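Local coordinates for extracellular solute-binding protein, family 5 (Chelativorans sp., PDB 6WM6) that binds EDTA and other aminopolycarboxylates in the periplasm, probably handing them to an ABC transporter, at residues 111-117 / 170-176; 130-135 / 163-169; 155-160 / 185-189. One frame throughout, in Å; residues are numbered along the deposited sequence. Where two conformers were deposited one is given.

Contact 1 of 3, residues 111-117 / 170-176; sequences QTVVYRI and KVVTATF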
loop_
_atom_site.group_PDB
_atom_site.type_symbol
_atom_site.label_atom_id
_atom_site.label_comp_id
_atom_site.label_asym_id
_atom_site.label_seq_id
_atom_site.Cartn_x
_atom_site.Cartn_y
_atom_site.Cartn_z
ATOM N N GLN A 111 -27.143 -9.617 -1.164
ATOM C CA GLN A 111 -26.236 -8.882 -2.029
ATOM C C GLN A 111 -25.730 -9.783 -3.156
ATOM O O GLN A 111 -25.218 -10.885 -2.919
ATOM C CB GLN A 111 -25.054 -8.317 -1.238
ATOM C CG GLN A 111 -24.036 -7.597 -2.078
ATOM C CD GLN A 111 -23.018 -6.820 -1.271
ATOM O OE1 GLN A 111 -23.344 -6.238 -0.231
ATOM N NE2 GLN A 111 -21.791 -6.791 -1.743
ATOM N N THR A 112 -25.883 -9.314 -4.390
ATOM C CA THR A 112 -25.567 -10.083 -5.583
ATOM C C THR A 112 -24.845 -9.165 -6.549
ATOM O O THR A 112 -25.292 -8.034 -6.780
ATOM C CB THR A 112 -26.859 -10.605 -6.238
ATOM O OG1 THR A 112 -27.627 -11.383 -5.307
ATOM C CG2 THR A 112 -26.511 -11.482 -7.424
ATOM N N VAL A 113 -23.732 -9.643 -7.087
ATOM C CA VAL A 113 -22.957 -8.929 -8.092
ATOM C C VAL A 113 -22.865 -9.812 -9.326
ATOM O O VAL A 113 -22.564 -11.009 -9.215
ATOM C CB VAL A 113 -21.552 -8.563 -7.585
ATOM C CG1 VAL A 113 -20.707 -7.963 -8.725
ATOM C CG2 VAL A 113 -21.627 -7.611 -6.412
ATOM N N VAL A 114 -23.124 -9.234 -10.498
ATOM C CA VAL A 114 -23.020 -9.938 -11.777
ATOM C C VAL A 114 -21.916 -9.297 -12.596
ATOM O O VAL A 114 -21.908 -8.067 -12.793
ATOM C CB VAL A 114 -24.350 -9.925 -12.557
ATOM C CG1 VAL A 114 -24.164 -10.562 -13.932
ATOM C CG2 VAL A 114 -25.406 -10.664 -11.773
ATOM N N TYR A 115 -20.985 -10.123 -13.064
ATOM C CA TYR A 115 -19.914 -9.717 -13.962
ATOM C C TYR A 115 -20.224 -10.282 -15.341
ATOM O O TYR A 115 -20.518 -11.476 -15.477
ATOM C CB TYR A 115 -18.552 -10.252 -13.509
ATOM C CG TYR A 115 -18.107 -9.853 -12.120
ATOM C CD1 TYR A 115 -18.462 -10.614 -11.020
ATOM C CD2 TYR A 115 -17.329 -8.714 -11.898
ATOM C CE1 TYR A 115 -18.056 -10.266 -9.744
ATOM C CE2 TYR A 115 -16.933 -8.349 -10.629
ATOM C CZ TYR A 115 -17.297 -9.123 -9.555
ATOM O OH TYR A 115 -16.925 -8.777 -8.267
ATOM N N ARG A 116 -20.152 -9.455 -16.367
ATOM C CA ARG A 116 -20.253 -9.905 -17.753
ATOM C C ARG A 116 -18.885 -9.676 -18.384
ATOM O O ARG A 116 -18.453 -8.525 -18.549
ATOM C CB ARG A 116 -21.381 -9.190 -18.488
ATOM C CG ARG A 116 -22.747 -9.609 -17.929
ATOM C CD ARG A 116 -23.947 -8.905 -18.562
ATOM N NE ARG A 116 -25.171 -9.226 -17.823
ATOM C CZ ARG A 116 -25.926 -10.303 -18.034
ATOM N NH1 ARG A 116 -25.608 -11.174 -18.982
ATOM N NH2 ARG A 116 -27.010 -10.505 -17.299
ATOM N N ILE A 117 -18.183 -10.776 -18.666
ATOM C CA ILE A 117 -16.845 -10.754 -19.236
ATOM C C ILE A 117 -16.958 -10.559 -20.735
ATOM O O ILE A 117 -17.809 -11.177 -21.397
ATOM C CB ILE A 117 -16.141 -12.084 -18.911
ATOM C CG1 ILE A 117 -16.096 -12.315 -17.403
ATOM C CG2 ILE A 117 -14.742 -12.109 -19.530
ATOM C CD1 ILE A 117 -15.666 -13.745 -17.057
ATOM N N LYS A 170 -19.263 -16.586 -19.589
ATOM C CA LYS A 170 -18.989 -15.149 -19.591
ATOM C C LYS A 170 -19.862 -14.346 -18.643
ATOM O O LYS A 170 -19.617 -13.146 -18.496
ATOM C CB LYS A 170 -19.082 -14.586 -21.009
ATOM C CG LYS A 170 -18.020 -15.161 -21.974
ATOM C CD LYS A 170 -16.621 -14.616 -21.668
ATOM C CE LYS A 170 -15.554 -15.125 -22.650
ATOM N NZ LYS A 170 -14.268 -14.388 -22.486
ATOM N N VAL A 171 -20.827 -14.958 -17.963
ATOM C CA VAL A 171 -21.663 -14.277 -16.983
ATOM C C VAL A 171 -21.447 -14.947 -15.634
ATOM O O VAL A 171 -21.755 -16.137 -15.466
ATOM C CB VAL A 171 -23.145 -14.288 -17.371
ATOM C CG1 VAL A 171 -23.956 -13.465 -16.375
ATOM C CG2 VAL A 171 -23.345 -13.745 -18.772
ATOM N N VAL A 172 -20.922 -14.195 -14.672
ATOM C CA VAL A 172 -20.521 -14.702 -13.362
ATOM C C VAL A 172 -21.372 -14.008 -12.314
ATOM O O VAL A 172 -21.425 -12.777 -12.271
ATOM C CB VAL A 172 -19.025 -14.433 -13.102
ATOM C CG1 VAL A 172 -18.617 -14.962 -11.737
ATOM C CG2 VAL A 172 -18.184 -15.035 -14.197
ATOM N N THR A 173 -22.027 -14.790 -11.460
ATOM C CA THR A 173 -22.912 -14.267 -10.422
ATOM C C THR A 173 -22.364 -14.619 -9.047
ATOM O O THR A 173 -22.227 -15.805 -8.712
ATOM C CB THR A 173 -24.328 -14.821 -10.598
ATOM O OG1 THR A 173 -24.835 -14.464 -11.894
ATOM C CG2 THR A 173 -25.280 -14.270 -9.540
ATOM N N ALA A 174 -22.048 -13.584 -8.263
ATOM C CA ALA A 174 -21.564 -13.720 -6.892
ATOM C C ALA A 174 -22.693 -13.389 -5.928
ATOM O O ALA A 174 -23.254 -12.287 -5.985
ATOM C CB ALA A 174 -20.399 -12.766 -6.638
ATOM N N THR A 175 -23.017 -14.324 -5.050
ATOM C CA THR A 175 -24.020 -14.108 -4.012
ATOM C C THR A 175 -23.326 -14.063 -2.650
ATOM O O THR A 175 -22.568 -14.980 -2.317
ATOM C CB THR A 175 -25.083 -15.208 -4.032
ATOM O OG1 THR A 175 -25.683 -15.281 -5.333
ATOM C CG2 THR A 175 -26.180 -14.904 -3.001
ATOM N N PHE A 176 -23.574 -12.998 -1.892
ATOM C CA PHE A 176 -22.912 -12.744 -0.622
ATOM C C PHE A 176 -23.755 -13.230 0.550
ATOM O O PHE A 176 -24.985 -13.151 0.532
ATOM C CB PHE A 176 -22.659 -11.231 -0.463
ATOM C CG PHE A 176 -21.604 -10.672 -1.393
ATOM C CD1 PHE A 176 -21.846 -10.542 -2.751
ATOM C CD2 PHE A 176 -20.384 -10.262 -0.889
ATOM C CE1 PHE A 176 -20.870 -10.006 -3.597
ATOM C CE2 PHE A 176 -19.417 -9.719 -1.727
ATOM C CZ PHE A 176 -19.649 -9.607 -3.064
HETATM O O HOH W 1 -26.140 -10.267 1.663
HETATM O O HOH W 2 -28.039 -14.116 -5.675
#
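Strands 111-117 and 171-176 pair antiparallel, their axes 4.7 Å apart at closest and at 164°. Two pairs of bonds close rings, at the hydrogen-bonded pairs Val113-Ala174 and Tyr115-Val172: Val113 N to Ala174 O (2.9 Å) with Ala174 N to Val113 O (2.8 Å), and Tyr115 N to Val172 O (2.8 Å) with Val172 N to Tyr115 O (2.9 Å). Gln111 gives the ladder just its O, to Phe176 N (2.9 Å), and Ile117 just its N, to Lys170 O (2.8 Å). A water accepts from Gln111 N (3.1 Å) and donates weakly to Phe176 O (3.3 Å). These are the central two strands of a four-stranded antiparallel sheet: Thr112, Val114 and Arg116 bond by backbone to strand 100-108, and Thr173 to Glu164 on strand 160-165. Val171 N is satisfied by Asp166 OD1. One face carries Val113, Tyr115, Val172 and Ala174, with Phe134 of helix 131-141 against Tyr115 and Val172. On the other, one water bridges Thr112 OG1 (2.8 Å) and Thr175 OG1 (2.7 Å), while Thr112 OG1 also bonds to Pro110 O. Gln111 NE2 lies over the Phe176 ring, with Gln111 OE1 accepting from Phe180 N. Lys170 NZ donates to the carbonyls of Ile129 and Arg118.

Contact 2 of 3, residues 130-135 / 163-169; sequences TGDDFI and LEQDETG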
loop_
_atom_site.group_PDB
_atom_site.type_symbol
_atom_site.label_atom_id
_atom_site.label_comp_id
_atom_site.label_asym_id
_atom_site.label_seq_id
_atom_site.Cartn_x
_atom_site.Cartn_y
_atom_site.Cartn_z
ATOM N N THR A 130 -12.908 -16.770 -18.278
ATOM C CA THR A 130 -14.274 -17.156 -17.974
ATOM C C THR A 130 -14.497 -17.178 -16.460
ATOM O O THR A 130 -13.597 -16.925 -15.660
ATOM C CB THR A 130 -14.644 -18.558 -18.499
ATOM O OG1 THR A 130 -13.880 -19.552 -17.779
ATOM C CG2 THR A 130 -14.397 -18.691 -20.001
ATOM N N GLY A 131 -15.717 -17.545 -16.073
ATOM C CA GLY A 131 -16.022 -17.791 -14.679
ATOM C C GLY A 131 -15.135 -18.827 -14.014
ATOM O O GLY A 131 -14.978 -18.785 -12.790
ATOM N N ASP A 132 -14.525 -19.736 -14.785
ATOM C CA ASP A 132 -13.581 -20.675 -14.182
ATOM C C ASP A 132 -12.478 -19.915 -13.448
ATOM O O ASP A 132 -11.999 -20.325 -12.384
ATOM C CB ASP A 132 -12.906 -21.547 -15.239
ATOM C CG ASP A 132 -13.804 -22.606 -15.821
ATOM O OD1 ASP A 132 -14.914 -22.857 -15.304
ATOM O OD2 ASP A 132 -13.360 -23.229 -16.821
ATOM N N ASP A 133 -12.048 -18.796 -14.022
ATOM C CA ASP A 133 -10.980 -18.016 -13.426
ATOM C C ASP A 133 -11.460 -17.258 -12.189
ATOM O O ASP A 133 -10.730 -17.169 -11.194
ATOM C CB ASP A 133 -10.398 -17.076 -14.486
ATOM C CG ASP A 133 -9.903 -17.842 -15.705
ATOM O OD1 ASP A 133 -9.135 -18.813 -15.508
ATOM O OD2 ASP A 133 -10.312 -17.514 -16.841
ATOM N N PHE A 134 -12.682 -16.713 -12.224
ATOM C CA PHE A 134 -13.245 -16.098 -11.026
ATOM C C PHE A 134 -13.389 -17.140 -9.919
ATOM O O PHE A 134 -13.038 -16.877 -8.769
ATOM C CB PHE A 134 -14.612 -15.458 -11.333
ATOM C CG PHE A 134 -14.532 -14.106 -12.003
ATOM C CD1 PHE A 134 -14.099 -13.984 -13.313
ATOM C CD2 PHE A 134 -14.923 -12.966 -11.323
ATOM C CE1 PHE A 134 -14.034 -12.732 -13.923
ATOM C CE2 PHE A 134 -14.864 -11.711 -11.924
ATOM C CZ PHE A 134 -14.419 -11.607 -13.226
ATOM N N ILE A 135 -13.907 -18.327 -10.249
ATOM C CA ILE A 135 -14.154 -19.353 -9.243
ATOM C C ILE A 135 -12.851 -19.840 -8.628
ATOM O O ILE A 135 -12.756 -19.994 -7.399
ATOM C CB ILE A 135 -14.992 -20.495 -9.858
ATOM C CG1 ILE A 135 -16.414 -19.984 -10.088
ATOM C CG2 ILE A 135 -15.007 -21.706 -8.949
ATOM C CD1 ILE A 135 -17.254 -20.867 -10.986
ATOM N N LEU A 163 -20.708 -18.682 -6.052
ATOM C CA LEU A 163 -20.136 -18.027 -7.219
ATOM C C LEU A 163 -20.377 -18.955 -8.394
ATOM O O LEU A 163 -19.785 -20.042 -8.457
ATOM C CB LEU A 163 -18.651 -17.751 -7.010
ATOM C CG LEU A 163 -17.970 -16.863 -8.054
ATOM C CD1 LEU A 163 -18.621 -15.518 -8.142
ATOM C CD2 LEU A 163 -16.502 -16.716 -7.676
ATOM N N GLU A 164 -21.244 -18.551 -9.311
ATOM C CA GLU A 164 -21.709 -19.424 -10.383
ATOM C C GLU A 164 -21.533 -18.727 -11.719
ATOM O O GLU A 164 -21.407 -17.501 -11.791
ATOM C CB GLU A 164 -23.180 -19.811 -10.176
ATOM C CG GLU A 164 -23.420 -20.518 -8.832
ATOM C CD GLU A 164 -24.856 -20.972 -8.621
ATOM O OE1 GLU A 164 -25.780 -20.418 -9.255
ATOM O OE2 GLU A 164 -25.062 -21.897 -7.803
ATOM N N GLN A 165 -21.484 -19.512 -12.785
ATOM C CA GLN A 165 -21.356 -18.992 -14.136
ATOM C C GLN A 165 -22.387 -19.637 -15.042
ATOM O O GLN A 165 -22.883 -20.741 -14.778
ATOM C CB GLN A 165 -19.957 -19.207 -14.716
ATOM C CG GLN A 165 -19.585 -20.664 -14.923
ATOM C CD GLN A 165 -18.142 -20.842 -15.347
ATOM O OE1 GLN A 165 -17.630 -20.111 -16.204
ATOM N NE2 GLN A 165 -17.472 -21.825 -14.760
ATOM N N ASP A 166 -22.727 -18.925 -16.110
ATOM C CA ASP A 166 -23.672 -19.419 -17.101
ATOM C C ASP A 166 -22.977 -20.402 -18.041
ATOM O O ASP A 166 -21.781 -20.671 -17.929
ATOM C CB ASP A 166 -24.254 -18.255 -17.905
ATOM C CG ASP A 166 -23.251 -17.699 -18.887
ATOM O OD1 ASP A 166 -22.065 -17.532 -18.504
ATOM O OD2 ASP A 166 -23.623 -17.456 -20.059
ATOM N N GLU A 167 -23.731 -20.917 -19.022
ATOM C CA GLU A 167 -23.178 -21.924 -19.914
ATOM C C GLU A 167 -22.091 -21.372 -20.823
ATOM O O GLU A 167 -21.201 -22.121 -21.246
ATOM C CB GLU A 167 -24.297 -22.542 -20.765
ATOM C CG GLU A 167 -23.804 -23.570 -21.780
ATOM C CD GLU A 167 -23.005 -24.696 -21.142
ATOM O OE1 GLU A 167 -23.488 -25.282 -20.149
ATOM O OE2 GLU A 167 -21.892 -24.987 -21.631
ATOM N N THR A 168 -22.130 -20.075 -21.138
ATOM C CA THR A 168 -21.090 -19.509 -21.992
ATOM C C THR A 168 -19.792 -19.277 -21.239
ATOM O O THR A 168 -18.753 -19.081 -21.875
ATOM C CB THR A 168 -21.527 -18.181 -22.625
ATOM O OG1 THR A 168 -21.513 -17.145 -21.631
ATOM C CG2 THR A 168 -22.907 -18.294 -23.252
ATOM N N GLY A 169 -19.839 -19.259 -19.903
ATOM C CA GLY A 169 -18.691 -18.913 -19.100
ATOM C C GLY A 169 -18.458 -17.428 -18.945
ATOM O O GLY A 169 -17.530 -17.040 -18.221
HETATM O O HOH W 3 -16.565 -21.588 -18.232
#
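Leu163 lays its side chain across the first turn of helix 131-141: its CG is 4.0 Å from Ile135 CG1, and its CD2 is 4.3 Å from Phe134 CB and 3.6 Å from Phe134 O. Farther along the strand, Gln165 also points its CA-to-CB bond toward the helix, and Gln165 NE2 donates to Asp132 OD1 at 2.8 Å with an N-H...O angle of 162°. A water gives a hydrogen bond to Gln165 OE1 (2.7 Å). An ideal CB on Gly131 would fall 2.5 Å from Gln165 OE1, a clash, so the amide is accommodated because this position has no side chain. The helix start is a capping box: Thr130 OG1 accepts from Asp132 N (3.1 Å), and Asp133 OD2 accepts from Thr130 N (3.1 Å). Gly131 N instead finds its partner across the contact in Gly169 O, 2.9 Å away. That carbonyl belongs to the last residue of a type I turn, Asp166 to Gly169, where Gly169 takes a positive phi of 82°. The axes of 131-135 and of 163-165, the end of edge strand 160-165, are 8.4 Å apart and almost antiparallel at 170°. Leu163 also touches Val172 and Ala174 on strand 171-176, and the start of the helix packs, through Phe134, on the part of the sheet face that carries Leu163 and Val172.

Contact 3 of 3, residues 155-160 / 185-189; sequences YGHDFI and GLFMF. With SO4 (sulfate ion), chain D.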
loop_
_atom_site.group_PDB
_atom_site.type_symbol
_atom_site.label_atom_id
_atom_site.label_comp_id
_atom_site.label_asym_id
_atom_site.label_seq_id
_atom_site.Cartn_x
_atom_site.Cartn_y
_atom_site.Cartn_z
ATOM N N TYR A 155 -9.903 -10.085 2.187
ATOM C CA TYR A 155 -10.389 -8.778 1.743
ATOM C C TYR A 155 -11.802 -8.872 1.198
ATOM O O TYR A 155 -12.187 -8.162 0.263
ATOM C CB TYR A 155 -9.420 -8.136 0.772
ATOM C CG TYR A 155 -8.179 -7.595 1.447
ATOM C CD1 TYR A 155 -8.262 -6.947 2.674
ATOM C CD2 TYR A 155 -6.936 -7.727 0.857
ATOM C CE1 TYR A 155 -7.143 -6.447 3.289
ATOM C CE2 TYR A 155 -5.800 -7.220 1.468
ATOM C CZ TYR A 155 -5.917 -6.581 2.683
ATOM O OH TYR A 155 -4.800 -6.073 3.288
ATOM N N GLY A 156 -12.583 -9.743 1.804
ATOM C CA GLY A 156 -13.984 -9.867 1.510
ATOM C C GLY A 156 -14.356 -11.017 0.611
ATOM O O GLY A 156 -15.545 -11.266 0.445
ATOM N N HIS A 157 -13.390 -11.722 0.002
ATOM C CA HIS A 157 -13.761 -12.850 -0.842
ATOM C C HIS A 157 -14.522 -13.894 -0.034
ATOM O O HIS A 157 -15.388 -14.594 -0.572
ATOM C CB HIS A 157 -12.531 -13.476 -1.527
ATOM C CG HIS A 157 -11.953 -12.629 -2.624
ATOM N ND1 HIS A 157 -10.878 -11.786 -2.418
ATOM C CD2 HIS A 157 -12.310 -12.469 -3.927
ATOM C CE1 HIS A 157 -10.597 -11.150 -3.550
ATOM N NE2 HIS A 157 -11.441 -11.555 -4.481
ATOM N N ASP A 158 -14.236 -13.994 1.270
ATOM C CA ASP A 158 -14.956 -14.929 2.122
ATOM C C ASP A 158 -16.425 -14.549 2.318
ATOM O O ASP A 158 -17.215 -15.402 2.760
ATOM C CB ASP A 158 -14.250 -15.151 3.470
ATOM C CG ASP A 158 -13.955 -13.883 4.228
ATOM O OD1 ASP A 158 -14.097 -12.769 3.710
ATOM O OD2 ASP A 158 -13.547 -14.002 5.415
ATOM N N PHE A 159 -16.814 -13.312 2.029
ATOM C CA PHE A 159 -18.212 -12.900 2.121
ATOM C C PHE A 159 -19.033 -13.397 0.934
ATOM O O PHE A 159 -20.263 -13.349 0.987
ATOM C CB PHE A 159 -18.344 -11.375 2.176
ATOM C CG PHE A 159 -17.957 -10.754 3.491
ATOM C CD1 PHE A 159 -16.699 -10.950 4.038
ATOM C CD2 PHE A 159 -18.852 -9.930 4.165
ATOM C CE1 PHE A 159 -16.348 -10.350 5.249
ATOM C CE2 PHE A 159 -18.508 -9.340 5.368
ATOM C CZ PHE A 159 -17.252 -9.546 5.902
ATOM N N ILE A 160 -18.384 -13.836 -0.144
ATOM C CA ILE A 160 -19.088 -14.475 -1.254
ATOM C C ILE A 160 -19.338 -15.930 -0.867
ATOM O O ILE A 160 -18.400 -16.694 -0.602
ATOM C CB ILE A 160 -18.283 -14.370 -2.558
ATOM C CG1 ILE A 160 -18.208 -12.903 -3.021
ATOM C CG2 ILE A 160 -18.887 -15.276 -3.646
ATOM C CD1 ILE A 160 -17.271 -12.682 -4.203
ATOM N N GLY A 185 -13.290 -4.164 -4.923
ATOM C CA GLY A 185 -11.924 -4.584 -4.635
ATOM C C GLY A 185 -11.654 -6.045 -4.860
ATOM O O GLY A 185 -10.489 -6.464 -4.777
ATOM N N LEU A 186 -12.688 -6.832 -5.150
ATOM C CA LEU A 186 -12.559 -8.274 -5.330
ATOM C C LEU A 186 -12.181 -8.628 -6.766
ATOM O O LEU A 186 -12.431 -7.879 -7.700
ATOM C CB LEU A 186 -13.885 -8.956 -4.971
ATOM C CG LEU A 186 -14.376 -8.649 -3.554
ATOM C CD1 LEU A 186 -15.719 -9.328 -3.294
ATOM C CD2 LEU A 186 -13.365 -9.092 -2.507
ATOM N N PHE A 187 -11.527 -9.776 -6.939
ATOM C CA PHE A 187 -11.103 -10.213 -8.265
ATOM C C PHE A 187 -10.192 -9.184 -8.935
ATOM O O PHE A 187 -10.239 -8.989 -10.153
ATOM C CB PHE A 187 -12.308 -10.567 -9.145
ATOM C CG PHE A 187 -13.253 -11.515 -8.486
ATOM C CD1 PHE A 187 -12.932 -12.851 -8.351
ATOM C CD2 PHE A 187 -14.436 -11.070 -7.983
ATOM C CE1 PHE A 187 -13.798 -13.737 -7.732
ATOM C CE2 PHE A 187 -15.316 -11.947 -7.360
ATOM C CZ PHE A 187 -14.976 -13.276 -7.227
ATOM N N MET A 188 -9.324 -8.535 -8.154
ATOM C CA MET A 188 -8.397 -7.568 -8.716
ATOM C C MET A 188 -7.212 -8.247 -9.382
ATOM O O MET A 188 -6.458 -7.584 -10.112
ATOM C CB MET A 188 -7.931 -6.561 -7.667
ATOM C CG MET A 188 -7.206 -5.361 -8.279
ATOM S SD MET A 188 -6.905 -3.988 -7.155
ATOM C CE MET A 188 -8.557 -3.374 -6.928
ATOM N N PHE A 189 -7.001 -9.534 -9.118
ATOM C CA PHE A 189 -5.899 -10.284 -9.699
ATOM C C PHE A 189 -6.438 -11.656 -10.059
ATOM O O PHE A 189 -6.775 -12.440 -9.164
ATOM C CB PHE A 189 -4.735 -10.406 -8.721
ATOM C CG PHE A 189 -4.248 -9.079 -8.205
ATOM C CD1 PHE A 189 -3.384 -8.310 -8.942
ATOM C CD2 PHE A 189 -4.691 -8.627 -6.979
ATOM C CE1 PHE A 189 -2.967 -7.062 -8.456
ATOM C CE2 PHE A 189 -4.268 -7.382 -6.489
ATOM C CZ PHE A 189 -3.411 -6.623 -7.239
HETATM S S SO4 D . -9.194 -10.956 6.120
HETATM O O1 SO4 D . -8.404 -12.120 5.680
HETATM O O2 SO4 D . -9.198 -9.941 5.062
HETATM O O3 SO4 D . -8.583 -10.334 7.294
HETATM O O4 SO4 D . -10.563 -11.370 6.403
#
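Tyr155 begins the segment by turning its backbone amide to a sulfate, Tyr155 N to SO4 O2 3.0 Å; the ion, probably from the crystallisation liquor, is also held by Ser154 N, Arg143 and Gln473. The tyrosine ring leads away from 185-189 to touch Val469 and Gln473 on helix 467-474, but its carbonyl stays close, with Tyr155 O 3.2 Å from Leu186 CD2. Gly156 follows with phi 101°, a value at which a CB would jam against the preceding carbonyl, and its C atom is 3.8 Å from Leu186 CD2. His157 opens a short 3-10 turn and makes the one hydrogen bond between the two segments. Its NE2 accepts from Phe187 N at 3.0 Å with a 165° angle, at the ring edge, near its plane. Leu186 CD2 stands 3.5 Å from the imidazole centroid and only 6° off its normal, a CH-pi contact, and the ring edge meets the Phe187 face in a T-shaped pair with centroids 5.2 Å apart and planes at 85°. The 3-10 turn is closed by Phe159 N to Gly156 O (2.9 Å) and Ile160 N to His157 O (3.1 Å). Ile160, which leads into strand 160-165, then packs its CD1 3.8 Å from both Leu186 CD1 and Phe187 CE2. Two loops are thus joined beside the four-stranded sheet. Because His157 NE2 accepts from a backbone amide while His157 ND1 bonds to Ser154 O, the imidazole is most consistent with the neutral tautomer protonated on ND1, a buried polar ring with both nitrogens satisfied.

Overall arrangement
Following the chain, strand 111-117 leads into helix 131-141, then through the loop at 155-160 into strand 160-165, the turn at 166-169 and strand 171-176. Contact 1 closes the loop from 111 to 176, and contact 2 closes a smaller one within it, from 130 to 169. Contact 3 crosses both: it begins inside each loop and ends beyond them, at 185-189. Centres of contacts 1 and 2 are about 9 Å apart, those of 1 and 3 about 12 Å, and those of 2 and 3 about 15 Å. Phe187 links all three, its CD2 3.4 Å from Tyr115 OH, its CE1 3.4 Å from Phe134 O and its CZ 3.8 Å from Leu163 CD2, so its ring packs against both sheet and helix.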